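Side-chain contacts in aldehyde dehydrogenase (Bartonella henselae, PDB 3I44), which probably oxidises aldehydes to carboxylic acids with a nicotinamide cofactor, as other members of the aldehyde dehydrogenase family do: residues A75-T78 with W79-T82; S437-R440 with S441-R444; T322-D325 with I326-T330; P413-T416 with E417-V421. The protein carries 1 engineered substitution. One frame throughout, in Å; residues are numbered along the deposited sequence.

Interaction 1 of 4, residues A75-T78 with W79-T82; sequences AFQT and WKTT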
# COMPACT_ATOMS: atom_id res chain seq x y z
N ALA A 75 -2.52 -24.62 8.30
CA ALA A 75 -2.62 -25.04 6.89
C ALA A 75 -1.56 -24.38 5.97
O ALA A 75 -1.10 -24.97 5.00
CB ALA A 75 -4.02 -24.71 6.37
N PHE A 76 -1.18 -23.16 6.30
CA PHE A 76 -0.29 -22.39 5.46
C PHE A 76 1.07 -23.08 5.32
O PHE A 76 1.66 -23.11 4.24
CB PHE A 76 -0.14 -20.99 6.05
CG PHE A 76 0.87 -20.14 5.34
CD1 PHE A 76 0.58 -19.59 4.07
CD2 PHE A 76 2.08 -19.86 5.93
CE1 PHE A 76 1.51 -18.83 3.40
CE2 PHE A 76 3.03 -19.05 5.27
CZ PHE A 76 2.74 -18.54 3.99
N GLN A 77 1.53 -23.67 6.42
CA GLN A 77 2.80 -24.36 6.43
C GLN A 77 2.92 -25.41 5.32
O GLN A 77 3.99 -25.58 4.74
CB GLN A 77 3.04 -24.97 7.83
CG GLN A 77 3.22 -23.88 8.95
CD GLN A 77 4.32 -22.87 8.61
OE1 GLN A 77 5.45 -23.26 8.28
NE2 GLN A 77 4.00 -21.56 8.67
N THR A 78 1.83 -26.10 4.99
CA THR A 78 1.86 -27.08 3.89
C THR A 78 1.26 -26.56 2.58
O THR A 78 1.72 -26.96 1.51
CB THR A 78 1.14 -28.37 4.27
OG1 THR A 78 -0.15 -28.04 4.80
CG2 THR A 78 1.94 -29.16 5.30
N TRP A 79 0.26 -25.67 2.65
CA TRP A 79 -0.37 -25.09 1.44
C TRP A 79 0.61 -24.23 0.61
O TRP A 79 0.56 -24.23 -0.62
CB TRP A 79 -1.64 -24.28 1.82
CG TRP A 79 -2.32 -23.60 0.66
CD1 TRP A 79 -2.34 -22.27 0.41
CD2 TRP A 79 -3.04 -24.22 -0.41
NE1 TRP A 79 -3.03 -22.00 -0.74
CE2 TRP A 79 -3.47 -23.19 -1.27
CE3 TRP A 79 -3.36 -25.55 -0.73
CZ2 TRP A 79 -4.23 -23.44 -2.44
CZ3 TRP A 79 -4.12 -25.80 -1.89
CH2 TRP A 79 -4.55 -24.75 -2.72
N LYS A 80 1.49 -23.50 1.30
CA LYS A 80 2.51 -22.68 0.62
C LYS A 80 3.53 -23.50 -0.20
O LYS A 80 4.19 -22.94 -1.06
CB LYS A 80 3.25 -21.75 1.61
CG LYS A 80 4.30 -22.44 2.48
CD LYS A 80 4.87 -21.50 3.56
CE LYS A 80 6.21 -22.00 4.15
NZ LYS A 80 6.08 -23.25 4.98
N THR A 81 3.62 -24.80 0.03
CA THR A 81 4.51 -25.66 -0.73
C THR A 81 3.84 -26.42 -1.88
O THR A 81 4.52 -27.15 -2.61
CB THR A 81 5.19 -26.70 0.19
OG1 THR A 81 4.24 -27.69 0.57
CG2 THR A 81 5.77 -26.02 1.42
N THR A 82 2.53 -26.26 -2.07
CA THR A 82 1.86 -26.86 -3.24
C THR A 82 2.39 -26.16 -4.50
O THR A 82 2.81 -25.00 -4.45
CB THR A 82 0.37 -26.69 -3.17
OG1 THR A 82 0.09 -25.29 -3.01
CG2 THR A 82 -0.22 -27.52 -1.99
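The C-terminal end of helix 62-79 runs into a type I beta turn from Trp79 to Thr82, and Phe76, Gln77 and Thr78 meet Lys80 and Thr81 across this junction. Lys80 lies over one face of the Phe76 ring, crossing it at about a right angle. Its CD stands 3.9 Å from the ring centroid, 29° off the normal, a CH-pi contact, and its CB covers the same ring nearer the rim. Because CG of Lys80 is held between its backbone N and carbonyl carbon (chi1 77°), the aliphatic chain is laid back along the helix rather than out from it. A bend at the last torsion turns the ammonium group toward Gln77: Lys80 NZ donates to Gln77 O at 3.1 Å and makes a weak bond to Gln77 OE1 at 3.4 Å. The amide side chain of Gln77 is folded at chi2 and runs beside the lysine, pointing the same way.

The last regular helical bonds are Trp79 N to Ala75 O and Lys80 N to Phe76 O; beyond them backbone N-H groups and threonine hydroxyls share the last carbonyls. Thr78 O accepts twice from Thr81, from OG1 at 2.8 Å and from N at 3.2 Å, both on the same face of its carbonyl plane. One residue on, Thr82 OG1 donates to Trp79 O at 2.7 Å in the carbonyl plane, and also bonds Arg87 NE of helix 84-100. The Trp79 indole points away from residues 75-78, buried against Thr191 of strand 191-195 and loop residues Leu216, Pro217 and Val220.

Interaction 2 of 4, residues S437-R440 with S441-R444; sequences SQDR and SKCR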
# COMPACT_ATOMS: atom_id res chain seq x y z
N SER A 437 -18.46 10.90 -26.02
CA SER A 437 -18.30 11.81 -27.16
C SER A 437 -17.78 11.06 -28.38
O SER A 437 -16.93 10.16 -28.26
CB SER A 437 -17.32 12.94 -26.83
OG SER A 437 -16.92 13.67 -27.99
N GLN A 438 -18.29 11.42 -29.55
CA GLN A 438 -17.80 10.80 -30.79
C GLN A 438 -16.50 11.43 -31.27
O GLN A 438 -15.92 10.92 -32.23
CB GLN A 438 -18.89 10.77 -31.87
CG GLN A 438 -19.90 9.71 -31.54
CD GLN A 438 -21.07 9.68 -32.47
OE1 GLN A 438 -21.20 8.75 -33.26
NE2 GLN A 438 -21.95 10.67 -32.36
N ASP A 439 -16.03 12.52 -30.60
CA ASP A 439 -14.74 13.16 -30.90
C ASP A 439 -13.60 12.48 -30.08
O ASP A 439 -13.43 12.76 -28.89
CB ASP A 439 -14.82 14.63 -30.57
CG ASP A 439 -13.57 15.40 -30.92
OD1 ASP A 439 -12.52 14.80 -31.19
OD2 ASP A 439 -13.65 16.63 -30.87
N ARG A 440 -12.83 11.60 -30.76
CA ARG A 440 -11.82 10.75 -30.10
C ARG A 440 -10.76 11.59 -29.38
O ARG A 440 -10.40 11.29 -28.22
CB ARG A 440 -11.14 9.87 -31.11
CG ARG A 440 -10.28 8.78 -30.49
CD ARG A 440 -9.85 7.84 -31.57
NE ARG A 440 -9.09 6.73 -31.04
CZ ARG A 440 -8.67 5.70 -31.78
NH1 ARG A 440 -8.92 5.64 -33.07
NH2 ARG A 440 -8.00 4.73 -31.20
N SER A 441 -10.34 12.69 -30.05
CA SER A 441 -9.44 13.65 -29.44
C SER A 441 -9.98 14.25 -28.17
O SER A 441 -9.24 14.41 -27.19
CB SER A 441 -9.11 14.80 -30.39
OG SER A 441 -8.35 14.28 -31.46
N LYS A 442 -11.24 14.64 -28.20
CA LYS A 442 -11.87 15.19 -27.02
C LYS A 442 -11.98 14.12 -25.89
O LYS A 442 -11.69 14.36 -24.72
CB LYS A 442 -13.23 15.80 -27.40
CG LYS A 442 -13.83 16.65 -26.31
CD LYS A 442 -14.86 17.64 -26.84
CE LYS A 442 -16.09 16.90 -27.38
NZ LYS A 442 -16.88 17.90 -28.10
N CYS A 443 -12.34 12.91 -26.26
CA CYS A 443 -12.34 11.80 -25.30
C CYS A 443 -10.98 11.66 -24.62
O CYS A 443 -10.91 11.48 -23.41
CB CYS A 443 -12.73 10.47 -25.97
SG CYS A 443 -14.47 10.36 -26.42
N ARG A 444 -9.91 11.77 -25.40
CA ARG A 444 -8.57 11.60 -24.88
C ARG A 444 -8.18 12.72 -23.94
O ARG A 444 -7.66 12.44 -22.86
CB ARG A 444 -7.55 11.48 -26.01
CG ARG A 444 -7.62 10.17 -26.71
CD ARG A 444 -6.70 10.16 -27.91
NE ARG A 444 -6.60 8.84 -28.49
CZ ARG A 444 -5.71 8.51 -29.43
NH1 ARG A 444 -4.88 9.41 -29.91
NH2 ARG A 444 -5.66 7.27 -29.89
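Arg440 and Arg444, one helical turn apart, extend in the same general direction with their guanidinium planes 71° apart; Arg440 NE and Arg444 NH2 are 3.7 Å from each other. Both chains are straight from CG to NE, but they leave the backbone differently, Arg440 with CG anti to its N (chi1 -169°) and Arg444 with CG beside its N (chi1 -74°), and this brings the two ends together. The like charges are gathered round an anion: the C-terminal carboxylate of Trp497 of the second subunit forms salt bridges with both arginines, and the indole of the same Trp497 makes a cation-pi contact with Arg444.

On another side of the same turn, Asp439 and Lys442 cross at about a right angle. Asp439 is the N-cap of the helix. Its OD1 accepts a weak capping bond from Lys442 N at 3.3 Å, and the carboxylate carbon CG rests 3.6 Å from Lys442 CB. The lysine bends at chi3, its CE passing 3.4 Å from Ser437 OG, and reaches Asp282 in a salt bridge. Ser437 OG also bonds Asp282 while accepting from Asp439 N at 3.0 Å, an ST turn that leads into the cap. Cys443 SG lies 3.1 Å from Ser437 O, which also accepts from Asn458 ND2.

The whole turn carries the chain from strand 432-436 into helix 440-449, beside the loops holding Phe280, Asp282 and Asn458, with the arginine pair facing the second subunit.

Interaction 3 of 4, residues T322-D325 with I326-T330; sequences TAKD and IAEKT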
# COMPACT_ATOMS: atom_id res chain seq x y z
N THR A 322 -34.89 12.75 -21.48
CA THR A 322 -34.54 11.33 -21.67
C THR A 322 -34.48 10.59 -20.34
O THR A 322 -35.04 9.50 -20.21
CB THR A 322 -33.20 11.15 -22.43
OG1 THR A 322 -33.31 11.77 -23.71
CG2 THR A 322 -32.83 9.71 -22.60
N ALA A 323 -33.80 11.18 -19.36
CA ALA A 323 -33.79 10.63 -17.98
C ALA A 323 -35.21 10.41 -17.40
O ALA A 323 -35.53 9.36 -16.84
CB ALA A 323 -32.99 11.55 -17.06
N LYS A 324 -36.08 11.40 -17.59
CA LYS A 324 -37.48 11.28 -17.16
C LYS A 324 -38.16 10.07 -17.79
O LYS A 324 -38.74 9.27 -17.08
CB LYS A 324 -38.25 12.55 -17.53
CG LYS A 324 -39.70 12.60 -17.02
CD LYS A 324 -40.31 13.99 -17.38
CE LYS A 324 -41.49 14.40 -16.50
NZ LYS A 324 -42.76 13.86 -17.02
N ASP A 325 -38.10 9.97 -19.12
CA ASP A 325 -38.70 8.83 -19.84
C ASP A 325 -38.19 7.48 -19.35
O ASP A 325 -38.97 6.56 -19.06
CB ASP A 325 -38.43 8.96 -21.36
CG ASP A 325 -39.24 7.95 -22.20
OD1 ASP A 325 -40.49 8.02 -22.21
OD2 ASP A 325 -38.62 7.08 -22.87
N ILE A 326 -36.86 7.35 -19.28
CA ILE A 326 -36.28 6.08 -18.87
C ILE A 326 -36.69 5.75 -17.42
O ILE A 326 -37.13 4.64 -17.14
CB ILE A 326 -34.74 6.06 -19.04
CG1 ILE A 326 -34.35 6.22 -20.51
CG2 ILE A 326 -34.20 4.78 -18.53
CD1 ILE A 326 -34.81 5.06 -21.41
N ALA A 327 -36.59 6.73 -16.52
CA ALA A 327 -37.05 6.53 -15.13
C ALA A 327 -38.50 6.04 -15.07
O ALA A 327 -38.81 5.05 -14.41
CB ALA A 327 -36.91 7.82 -14.31
N GLU A 328 -39.39 6.74 -15.77
CA GLU A 328 -40.82 6.37 -15.72
C GLU A 328 -41.05 4.98 -16.30
O GLU A 328 -41.93 4.28 -15.85
CB GLU A 328 -41.68 7.43 -16.42
CG GLU A 328 -41.72 8.71 -15.58
CD GLU A 328 -42.34 9.90 -16.27
OE1 GLU A 328 -42.61 9.84 -17.50
OE2 GLU A 328 -42.54 10.91 -15.56
N LYS A 329 -40.22 4.58 -17.25
CA LYS A 329 -40.30 3.24 -17.82
C LYS A 329 -39.50 2.17 -17.03
O LYS A 329 -39.50 1.01 -17.42
CB LYS A 329 -39.80 3.26 -19.27
CG LYS A 329 -40.73 4.03 -20.20
CD LYS A 329 -40.18 4.06 -21.62
CE LYS A 329 -41.22 4.65 -22.59
NZ LYS A 329 -40.56 5.03 -23.88
N THR A 330 -38.79 2.56 -15.98
CA THR A 330 -38.01 1.60 -15.21
C THR A 330 -38.96 1.01 -14.18
O THR A 330 -39.44 1.74 -13.28
CB THR A 330 -36.81 2.28 -14.51
OG1 THR A 330 -35.89 2.73 -15.51
CG2 THR A 330 -36.10 1.34 -13.52
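Two intrahelical salt bridges, Lys324 with Glu328 and Asp325 with Lys329, both spaced i to i+4, leave the last turns of helix 316-329 in different directions. The second is the closer. Asp325 OD2 takes Lys329 NZ at 3.0 Å on its syn lone pair, the side of the other oxygen, and a weaker bond of 3.4 Å runs from the same NZ to Asp325 OD1, so the ammonium group faces both oxygens. The extended lysine chain crosses the aspartate at a slant, its CE 3.5 Å from Asp325 OD1. The short acid meets it because CG of Asp325 is placed opposite the backbone N (chi1 -170°).

Lys324 and Glu328 are joined more loosely: NZ approaches Glu328 OE2 at 3.3 Å, a weak bond within the salt bridge. Here the lysine bends at its last torsion (chi4 -86°), turning NZ toward the carboxylate, while Glu328 OE2 also lies 3.6 Å from Lys324 CG.

The pairs lie beside a buried face formed by Ala323 and Ala327, which packs on the sheet containing strands 367-370 and 388-391: both alanines touch Val389, and Lys324 and Glu328 also touch strand 367-370. Ile326 touches Val292 and Arg293 of helix 287-296. Ile326 CG1 also folds back over its own helix to 3.4 Å from Thr322 O, which accepts from Ile326 N. At the C-terminal end Thr330 OG1 donates to Ile326 O at 2.8 Å from above the carbonyl plane, and the threonine side chain contacts Phe296, Ile342 and Pro387.

Interaction 4 of 4, residues P413-T416 with E417-V421; sequences PFNT and EDEAV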
# COMPACT_ATOMS: atom_id res chain seq x y z
N PRO A 413 -25.68 20.82 -15.98
CA PRO A 413 -25.03 21.17 -17.24
C PRO A 413 -23.61 21.69 -17.09
O PRO A 413 -23.20 22.09 -16.00
CB PRO A 413 -25.91 22.29 -17.78
CG PRO A 413 -26.31 23.03 -16.54
CD PRO A 413 -26.46 21.95 -15.45
N PHE A 414 -22.86 21.65 -18.19
CA PHE A 414 -21.60 22.38 -18.26
C PHE A 414 -21.52 23.10 -19.59
O PHE A 414 -22.20 22.73 -20.54
CB PHE A 414 -20.39 21.47 -18.06
CG PHE A 414 -20.16 20.50 -19.17
CD1 PHE A 414 -19.38 20.86 -20.28
CD2 PHE A 414 -20.70 19.23 -19.12
CE1 PHE A 414 -19.16 19.96 -21.32
CE2 PHE A 414 -20.48 18.32 -20.15
CZ PHE A 414 -19.70 18.68 -21.24
N ASN A 415 -20.66 24.11 -19.64
CA ASN A 415 -20.46 24.92 -20.84
C ASN A 415 -19.11 24.74 -21.51
O ASN A 415 -19.04 24.85 -22.73
CB ASN A 415 -20.67 26.38 -20.49
CG ASN A 415 -22.12 26.68 -20.14
OD1 ASN A 415 -23.00 26.58 -20.99
ND2 ASN A 415 -22.36 27.02 -18.87
N THR A 416 -18.06 24.46 -20.75
CA THR A 416 -16.75 24.23 -21.35
C THR A 416 -16.12 22.91 -20.90
O THR A 416 -16.53 22.31 -19.88
CB THR A 416 -15.77 25.34 -20.97
OG1 THR A 416 -15.58 25.31 -19.56
CG2 THR A 416 -16.26 26.72 -21.41
N GLU A 417 -15.11 22.47 -21.63
CA GLU A 417 -14.40 21.25 -21.25
C GLU A 417 -13.82 21.40 -19.84
O GLU A 417 -13.97 20.49 -19.02
CB GLU A 417 -13.29 20.91 -22.25
CG GLU A 417 -13.80 20.48 -23.60
CD GLU A 417 -12.68 20.05 -24.56
OE1 GLU A 417 -11.54 19.83 -24.13
OE2 GLU A 417 -12.97 19.94 -25.76
N ASP A 418 -13.17 22.54 -19.56
CA ASP A 418 -12.63 22.82 -18.21
C ASP A 418 -13.68 22.71 -17.11
O ASP A 418 -13.38 22.24 -16.03
CB ASP A 418 -11.98 24.21 -18.10
CG ASP A 418 -10.67 24.32 -18.87
OD1 ASP A 418 -9.95 23.30 -19.06
OD2 ASP A 418 -10.35 25.47 -19.28
N GLU A 419 -14.88 23.20 -17.38
CA GLU A 419 -15.96 23.18 -16.40
C GLU A 419 -16.39 21.73 -16.12
O GLU A 419 -16.63 21.34 -14.98
CB GLU A 419 -17.14 24.01 -16.91
CG GLU A 419 -17.94 24.70 -15.83
CD GLU A 419 -19.31 25.18 -16.32
OE1 GLU A 419 -19.45 25.54 -17.53
OE2 GLU A 419 -20.25 25.19 -15.47
N ALA A 420 -16.45 20.93 -17.18
CA ALA A 420 -16.80 19.51 -17.02
C ALA A 420 -15.76 18.76 -16.17
O ALA A 420 -16.11 17.99 -15.27
CB ALA A 420 -16.96 18.85 -18.39
N VAL A 421 -14.48 19.02 -16.44
CA VAL A 421 -13.41 18.39 -15.71
C VAL A 421 -13.42 18.84 -14.24
O VAL A 421 -13.24 18.01 -13.34
CB VAL A 421 -12.07 18.70 -16.33
CG1 VAL A 421 -10.93 18.46 -15.31
CG2 VAL A 421 -11.88 17.89 -17.64
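Asn415 N donates to Glu419 OE1 at 2.8 Å, the shortest polar bond across this strand-to-helix junction. The N-H meets the oxygen from above the carboxylate plane, some 50° out of it, and the bond is somewhat bent. Glu419 reaches back with a chain extended beyond CG; its first torsion (chi1 -148°) departs from the usual staggered values, suggesting that the bond costs a little torsional strain. The Asn415 side chain runs beside the glutamate, pointing the same way, with its amide plane moderately inclined to the carboxylate and its CB 3.3 Å from OE1.

Thr416 works in the opposite sense, from the chain before the helix onto the helix itself. Its hydroxyl oxygen sits between the backbone N and carbonyl carbon, where OG1 accepts from Glu419 N at 3.1 Å; it also touches Glu419 CB at 3.3 Å. Thr416 O takes the next helical bond, from Ala420 N.

Beneath these polar groups the Phe414 ring lies against the first turn. Ala420 CB stands over the centre of one face, 3.6 Å from the centroid and only 7° off the normal, a CH-pi contact. The ring in turn meets Phe280 edge-to-face and packs on Leu310 of the neighbouring strand 308-312 and Ile278 of strand 276-279. Glu417 turns to helix 440-449, where it salt-bridges Arg445.

Thr416 is the N-cap, but the return bond of a capping box goes instead to Asn415 N, so the box is incomplete; Thr416 N, at the Phe414 ring edge, has no partner in this passage from strand 408-414 to helix 417-425.

In the fold
Interactions 2, 3 and 4 all border the seven-stranded sheet that includes strands 408-414 and 432-436, whereas interaction 1 stands far off, its centre 50 to 55 Å from theirs and on the opposite side of the chain's centre from interactions 3 and 4. Interactions 2 and 4 are neighbours, with centres 14 Å apart, and they touch where Lys442 CD lies 3.2 Å from Glu417 OE2. Interaction 3 is separate, its nearest atoms about 12 Å from interaction 4 and about 14 Å from interaction 2. Of the four, interaction 2 meets the second subunit. None includes the sodium-site residues Ile46, Glu112 and Ile199.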